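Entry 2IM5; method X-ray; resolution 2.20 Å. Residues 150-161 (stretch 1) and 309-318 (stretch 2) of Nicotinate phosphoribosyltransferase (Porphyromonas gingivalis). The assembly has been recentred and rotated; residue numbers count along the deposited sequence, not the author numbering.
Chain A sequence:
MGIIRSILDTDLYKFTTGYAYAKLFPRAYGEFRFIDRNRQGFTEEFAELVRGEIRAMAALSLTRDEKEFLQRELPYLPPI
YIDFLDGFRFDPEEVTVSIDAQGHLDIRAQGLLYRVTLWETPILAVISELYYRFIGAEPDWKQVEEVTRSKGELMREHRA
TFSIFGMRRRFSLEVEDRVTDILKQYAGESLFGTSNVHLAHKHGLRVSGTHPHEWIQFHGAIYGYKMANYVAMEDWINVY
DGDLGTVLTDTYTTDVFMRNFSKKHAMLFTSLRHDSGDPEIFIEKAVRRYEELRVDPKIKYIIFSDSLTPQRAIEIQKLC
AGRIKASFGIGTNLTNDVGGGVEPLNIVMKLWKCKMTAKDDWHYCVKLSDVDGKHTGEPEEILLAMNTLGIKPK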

ATOM      1  N   SER A 150       2.450 -11.293  22.486  1.00 29.42           N
ATOM      2  CA  SER A 150       1.131 -11.897  22.629  1.00 30.08           C
ATOM      3  C   SER A 150       0.460 -12.050  21.280  1.00 29.56           C
ATOM      4  O   SER A 150      -0.111 -13.097  20.982  1.00 30.27           O
ATOM      5  CB  SER A 150       0.243 -11.049  23.540  1.00 31.23           C
ATOM      6  OG  SER A 150       0.814 -10.942  24.826  1.00 34.60           O
ATOM      7  N   LYS A 151       0.518 -10.998  20.472  1.00 28.27           N
ATOM      8  CA  LYS A 151      -0.081 -11.036  19.144  1.00 28.31           C
ATOM      9  C   LYS A 151       0.548 -12.141  18.296  1.00 26.80           C
ATOM     10  O   LYS A 151      -0.156 -12.903  17.646  1.00 27.60           O
ATOM     11  CB  LYS A 151       0.093  -9.682  18.454  1.00 29.13           C
ATOM     12  CG  LYS A 151      -0.686  -8.555  19.109  1.00 28.61           C
ATOM     13  CD  LYS A 151      -0.310  -7.207  18.501  1.00 27.97           C
ATOM     14  CE  LYS A 151      -1.033  -6.074  19.200  1.00 26.72           C
ATOM     15  NZ  LYS A 151      -0.591  -4.750  18.692  1.00 26.66           N
ATOM     16  N   GLY A 152       1.874 -12.224  18.315  1.00 27.38           N
ATOM     17  CA  GLY A 152       2.559 -13.248  17.553  1.00 29.06           C
ATOM     18  C   GLY A 152       2.132 -14.648  17.963  1.00 30.77           C
ATOM     19  O   GLY A 152       1.816 -15.484  17.113  1.00 28.87           O
ATOM     20  N   GLU A 153       2.114 -14.906  19.271  1.00 32.64           N
ATOM     21  CA  GLU A 153       1.732 -16.222  19.776  1.00 34.27           C
ATOM     22  C   GLU A 153       0.294 -16.550  19.392  1.00 33.33           C
ATOM     23  O   GLU A 153      -0.020 -17.688  19.035  1.00 33.71           O
ATOM     24  CB  GLU A 153       1.917 -16.280  21.298  1.00 37.59           C
ATOM     25  CG  GLU A 153       3.364 -16.018  21.739  1.00 45.62           C
ATOM     26  CD  GLU A 153       3.559 -16.019  23.260  1.00 50.34           C
ATOM     27  OE1 GLU A 153       2.792 -15.330  23.970  1.00 52.35           O
ATOM     28  OE2 GLU A 153       4.496 -16.700  23.746  1.00 54.75           O
ATOM     29  N   LEU A 154      -0.577 -15.548  19.443  1.00 31.17           N
ATOM     30  CA  LEU A 154      -1.973 -15.748  19.084  1.00 31.51           C
ATOM     31  C   LEU A 154      -2.122 -16.157  17.616  1.00 32.14           C
ATOM     32  O   LEU A 154      -2.821 -17.124  17.302  1.00 32.65           O
ATOM     33  CB  LEU A 154      -2.770 -14.466  19.340  1.00 31.90           C
ATOM     34  CG  LEU A 154      -4.276 -14.539  19.063  1.00 32.53           C
ATOM     35  CD1 LEU A 154      -4.955 -15.446  20.087  1.00 32.97           C
ATOM     36  CD2 LEU A 154      -4.874 -13.144  19.129  1.00 31.84           C
ATOM     37  N   MET A 155      -1.472 -15.415  16.718  1.00 30.33           N
ATOM     38  CA  MET A 155      -1.549 -15.721  15.293  1.00 28.89           C
ATOM     39  C   MET A 155      -0.980 -17.118  15.033  1.00 30.08           C
ATOM     40  O   MET A 155      -1.523 -17.879  14.229  1.00 28.65           O
ATOM     41  CB  MET A 155      -0.768 -14.683  14.473  1.00 27.33           C
ATOM     42  CG  MET A 155      -1.316 -13.246  14.537  1.00 26.83           C
ATOM     43  SD  MET A 155      -2.985 -13.016  13.821  1.00 22.92           S
ATOM     44  CE  MET A 155      -2.591 -12.832  12.148  1.00 28.28           C
ATOM     45  N   ARG A 156       0.114 -17.445  15.720  1.00 30.59           N
ATOM     46  CA  ARG A 156       0.762 -18.748  15.574  1.00 32.34           C
ATOM     47  C   ARG A 156      -0.203 -19.857  15.981  1.00 33.64           C
ATOM     48  O   ARG A 156      -0.407 -20.821  15.249  1.00 33.80           O
ATOM     49  CB  ARG A 156       2.016 -18.815  16.454  1.00 31.53           C
ATOM     50  CG  ARG A 156       2.823 -20.098  16.320  1.00 32.22           C
ATOM     51  CD  ARG A 156       3.961 -20.104  17.328  1.00 32.84           C
ATOM     52  NE  ARG A 156       3.450 -20.142  18.698  1.00 33.96           N
ATOM     53  CZ  ARG A 156       4.088 -19.655  19.758  1.00 34.63           C
ATOM     54  NH1 ARG A 156       5.278 -19.076  19.629  1.00 34.68           N
ATOM     55  NH2 ARG A 156       3.529 -19.741  20.954  1.00 35.32           N
ATOM     56  N   GLU A 157      -0.801 -19.697  17.155  1.00 35.39           N
ATOM     57  CA  GLU A 157      -1.744 -20.668  17.696  1.00 37.31           C
ATOM     58  C   GLU A 157      -2.906 -20.928  16.749  1.00 36.91           C
ATOM     59  O   GLU A 157      -3.278 -22.080  16.524  1.00 36.82           O
ATOM     60  CB  GLU A 157      -2.281 -20.173  19.042  1.00 40.54           C
ATOM     61  CG  GLU A 157      -3.317 -21.081  19.683  1.00 47.18           C
ATOM     62  CD  GLU A 157      -4.078 -20.397  20.819  1.00 51.15           C
ATOM     63  OE1 GLU A 157      -3.421 -19.876  21.751  1.00 52.66           O
ATOM     64  OE2 GLU A 157      -5.331 -20.384  20.778  1.00 52.66           O
ATOM     65  N   HIS A 158      -3.491 -19.864  16.203  1.00 36.36           N
ATOM     66  CA  HIS A 158      -4.617 -20.019  15.277  1.00 35.07           C
ATOM     67  C   HIS A 158      -4.188 -20.235  13.827  1.00 34.76           C
ATOM     68  O   HIS A 158      -5.033 -20.324  12.937  1.00 35.55           O
ATOM     69  CB  HIS A 158      -5.552 -18.806  15.350  1.00 33.63           C
ATOM     70  CG  HIS A 158      -6.300 -18.692  16.642  1.00 33.75           C
ATOM     71  ND1 HIS A 158      -5.697 -18.310  17.823  1.00 33.92           N
ATOM     72  CD2 HIS A 158      -7.598 -18.930  16.943  1.00 31.99           C
ATOM     73  CE1 HIS A 158      -6.591 -18.318  18.793  1.00 32.51           C
ATOM     74  NE2 HIS A 158      -7.753 -18.691  18.285  1.00 32.22           N
ATOM     75  N   ARG A 159      -2.881 -20.319  13.591  1.00 36.08           N
ATOM     76  CA  ARG A 159      -2.362 -20.527  12.241  1.00 36.03           C
ATOM     77  C   ARG A 159      -2.938 -19.503  11.271  1.00 34.51           C
ATOM     78  O   ARG A 159      -3.376 -19.844  10.175  1.00 32.52           O
ATOM     79  CB  ARG A 159      -2.701 -21.938  11.766  1.00 39.35           C
ATOM     80  CG  ARG A 159      -2.051 -23.023  12.600  1.00 44.26           C
ATOM     81  CD  ARG A 159      -2.579 -24.393  12.229  1.00 49.62           C
ATOM     82  NE  ARG A 159      -1.937 -25.442  13.019  1.00 54.24           N
ATOM     83  CZ  ARG A 159      -0.665 -25.810  12.887  1.00 56.01           C
ATOM     84  NH1 ARG A 159       0.113 -25.216  11.990  1.00 56.72           N
ATOM     85  NH2 ARG A 159      -0.169 -26.769  13.659  1.00 57.66           N
ATOM     86  N   ALA A 160      -2.942 -18.245  11.693  1.00 33.93           N
ATOM     87  CA  ALA A 160      -3.456 -17.166  10.868  1.00 32.91           C
ATOM     88  C   ALA A 160      -2.316 -16.547  10.063  1.00 32.50           C
ATOM     89  O   ALA A 160      -1.522 -15.767  10.599  1.00 34.04           O
ATOM     90  CB  ALA A 160      -4.120 -16.108  11.748  1.00 33.60           C
ATOM     91  N   THR A 161      -2.228 -16.913   8.783  1.00 29.66           N
ATOM     92  CA  THR A 161      -1.191 -16.387   7.894  1.00 27.13           C
ATOM     93  C   THR A 161      -1.342 -14.877   7.764  1.00 23.52           C
ATOM     94  O   THR A 161      -2.384 -14.397   7.328  1.00 21.91           O
ATOM     95  CB  THR A 161      -1.298 -17.004   6.488  1.00 26.59           C
ATOM     96  OG1 THR A 161      -1.142 -18.421   6.586  1.00 29.13           O
ATOM     97  CG2 THR A 161      -0.222 -16.434   5.567  1.00 27.52           C
ATOM     98  N   THR A 309      -6.923  -6.341  13.288  1.00 28.44           N
ATOM     99  CA  THR A 309      -6.315  -6.607  14.584  1.00 27.69           C
ATOM    100  C   THR A 309      -6.197  -8.126  14.546  1.00 28.36           C
ATOM    101  O   THR A 309      -6.929  -8.787  13.806  1.00 27.03           O
ATOM    102  CB  THR A 309      -7.228  -6.217  15.767  1.00 27.77           C
ATOM    103  OG1 THR A 309      -8.390  -7.057  15.777  1.00 25.73           O
ATOM    104  CG2 THR A 309      -7.643  -4.762  15.666  1.00 26.92           C
ATOM    105  N   PRO A 310      -5.265  -8.700  15.314  1.00 29.44           N
ATOM    106  CA  PRO A 310      -5.138 -10.157  15.291  1.00 29.80           C
ATOM    107  C   PRO A 310      -6.474 -10.854  15.551  1.00 29.99           C
ATOM    108  O   PRO A 310      -6.829 -11.817  14.868  1.00 28.91           O
ATOM    109  CB  PRO A 310      -4.108 -10.420  16.383  1.00 30.93           C
ATOM    110  CG  PRO A 310      -3.205  -9.223  16.256  1.00 30.37           C
ATOM    111  CD  PRO A 310      -4.191  -8.085  16.116  1.00 29.50           C
ATOM    112  N   GLN A 311      -7.224 -10.353  16.524  1.00 30.54           N
ATOM    113  CA  GLN A 311      -8.507 -10.948  16.862  1.00 32.13           C
ATOM    114  C   GLN A 311      -9.511 -10.869  15.720  1.00 31.94           C
ATOM    115  O   GLN A 311     -10.240 -11.822  15.463  1.00 31.83           O
ATOM    116  CB  GLN A 311      -9.092 -10.282  18.109  1.00 34.63           C
ATOM    117  CG  GLN A 311     -10.381 -10.933  18.602  1.00 38.27           C
ATOM    118  CD  GLN A 311     -10.261 -12.451  18.748  1.00 40.30           C
ATOM    119  OE1 GLN A 311      -9.327 -12.960  19.381  1.00 42.10           O
ATOM    120  NE2 GLN A 311     -11.214 -13.179  18.164  1.00 40.77           N
ATOM    121  N   ARG A 312      -9.560  -9.731  15.038  1.00 31.83           N
ATOM    122  CA  ARG A 312     -10.476  -9.579  13.920  1.00 32.69           C
ATOM    123  C   ARG A 312     -10.084 -10.538  12.790  1.00 30.94           C
ATOM    124  O   ARG A 312     -10.943 -11.053  12.072  1.00 31.69           O
ATOM    125  CB  ARG A 312     -10.456  -8.140  13.405  1.00 36.27           C
ATOM    126  CG  ARG A 312     -11.408  -7.901  12.250  1.00 43.40           C
ATOM    127  CD  ARG A 312     -12.854  -7.835  12.713  1.00 49.30           C
ATOM    128  NE  ARG A 312     -13.116  -6.616  13.482  1.00 55.41           N
ATOM    129  CZ  ARG A 312     -14.312  -6.263  13.955  1.00 58.68           C
ATOM    130  NH1 ARG A 312     -15.377  -7.034  13.746  1.00 59.69           N
ATOM    131  NH2 ARG A 312     -14.449  -5.129  14.636  1.00 59.44           N
ATOM    132  N   ALA A 313      -8.785 -10.772  12.635  1.00 28.55           N
ATOM    133  CA  ALA A 313      -8.299 -11.679  11.603  1.00 27.82           C
ATOM    134  C   ALA A 313      -8.814 -13.089  11.892  1.00 26.62           C
ATOM    135  O   ALA A 313      -9.239 -13.814  10.985  1.00 23.11           O
ATOM    136  CB  ALA A 313      -6.772 -11.671  11.565  1.00 27.46           C
ATOM    137  N   ILE A 314      -8.778 -13.468  13.167  1.00 27.16           N
ATOM    138  CA  ILE A 314      -9.244 -14.786  13.583  1.00 29.38           C
ATOM    139  C   ILE A 314     -10.737 -14.949  13.284  1.00 29.95           C
ATOM    140  O   ILE A 314     -11.178 -16.019  12.872  1.00 29.53           O
ATOM    141  CB  ILE A 314      -8.971 -15.011  15.093  1.00 30.42           C
ATOM    142  CG1 ILE A 314      -7.460 -15.130  15.323  1.00 30.92           C
ATOM    143  CG2 ILE A 314      -9.685 -16.274  15.584  1.00 31.37           C
ATOM    144  CD1 ILE A 314      -7.050 -15.137  16.774  1.00 30.86           C
ATOM    145  N   GLU A 315     -11.508 -13.884  13.479  1.00 31.11           N
ATOM    146  CA  GLU A 315     -12.944 -13.922  13.207  1.00 32.30           C
ATOM    147  C   GLU A 315     -13.211 -14.120  11.713  1.00 32.22           C
ATOM    148  O   GLU A 315     -14.036 -14.949  11.330  1.00 31.92           O
ATOM    149  CB  GLU A 315     -13.606 -12.624  13.677  1.00 35.16           C
ATOM    150  CG  GLU A 315     -13.690 -12.466  15.185  1.00 40.25           C
ATOM    151  CD  GLU A 315     -13.900 -11.020  15.606  1.00 43.81           C
ATOM    152  OE1 GLU A 315     -14.682 -10.312  14.933  1.00 46.08           O
ATOM    153  OE2 GLU A 315     -13.288 -10.590  16.612  1.00 47.20           O
ATOM    154  N   ILE A 316     -12.515 -13.358  10.871  1.00 31.73           N
ATOM    155  CA  ILE A 316     -12.680 -13.478   9.424  1.00 30.47           C
ATOM    156  C   ILE A 316     -12.264 -14.878   8.988  1.00 29.96           C
ATOM    157  O   ILE A 316     -12.861 -15.472   8.094  1.00 30.04           O
ATOM    158  CB  ILE A 316     -11.810 -12.438   8.670  1.00 31.23           C
ATOM    159  CG1 ILE A 316     -12.315 -11.024   8.971  1.00 31.90           C
ATOM    160  CG2 ILE A 316     -11.854 -12.703   7.163  1.00 30.95           C
ATOM    161  CD1 ILE A 316     -11.448  -9.916   8.383  1.00 33.13           C
ATOM    162  N   GLN A 317     -11.231 -15.395   9.638  1.00 29.93           N
ATOM    163  CA  GLN A 317     -10.712 -16.718   9.348  1.00 31.36           C
ATOM    164  C   GLN A 317     -11.832 -17.760   9.504  1.00 31.86           C
ATOM    165  O   GLN A 317     -11.932 -18.699   8.716  1.00 31.80           O
ATOM    166  CB  GLN A 317      -9.531 -16.993  10.288  1.00 31.02           C
ATOM    167  CG  GLN A 317      -8.734 -18.253  10.016  1.00 33.32           C
ATOM    168  CD  GLN A 317      -7.418 -18.263  10.778  1.00 34.60           C
ATOM    169  OE1 GLN A 317      -7.284 -17.614  11.822  1.00 36.23           O
ATOM    170  NE2 GLN A 317      -6.441 -19.002  10.266  1.00 34.66           N
ATOM    171  N   LYS A 318     -12.690 -17.577  10.504  1.00 33.22           N
ATOM    172  CA  LYS A 318     -13.801 -18.503  10.732  1.00 34.48           C
ATOM    173  C   LYS A 318     -14.814 -18.390   9.596  1.00 34.41           C
ATOM    174  O   LYS A 318     -15.314 -19.393   9.096  1.00 34.35           O
ATOM    175  CB  LYS A 318     -14.502 -18.200  12.056  1.00 36.06           C
ATOM    176  CG  LYS A 318     -13.612 -18.298  13.285  1.00 40.62           C
ATOM    177  CD  LYS A 318     -14.402 -18.006  14.561  1.00 43.17           C
ATOM    178  CE  LYS A 318     -13.478 -17.841  15.763  1.00 44.51           C
ATOM    179  NZ  LYS A 318     -12.564 -19.011  15.920  1.00 44.08           N
TER

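The helices 150-157 and 310-318 run nearly parallel, their axes inclined by 11° and 10.2 Å apart at closest approach, and side chains fill the space between them. At one end Pro 310 is the bump. Its ring enters a hollow formed by Lys 151, Leu 154 and Met 155: Pro 310 CG lies 3.9 Å from Lys 151 CG, and Pro 310 CB lies 3.9 Å from Leu 154 CD2 and 3.8 Å from Met 155 SD. The CA-to-CB bond of Met 155 points sideways, but three m torsions bring its end nearer the partner helix, where CE reaches Ala 313 CB at 4.4 Å.

One turn on, Ile 314 (m, t) extends CD1 into a notch between Leu 154 and His 158. Ile 314 CD1 is 3.6 Å from Leu 154 CG and sits over one face of the His 158 ring, 3.6 Å from its centroid and 9° off the normal, a CH-pi contact. The imidazole is held by a bond from His 158 ND1 to Leu 154 O (3.2 Å).

At the Schellman turn, Gln 317 meets two carbonyls. Gln 317 NE2 donates to Arg 159 O (3.2 Å) and, weakly, to His 158 O (3.3 Å), while Gln 317 OE1 packs 3.5 Å from Ala 160 CB.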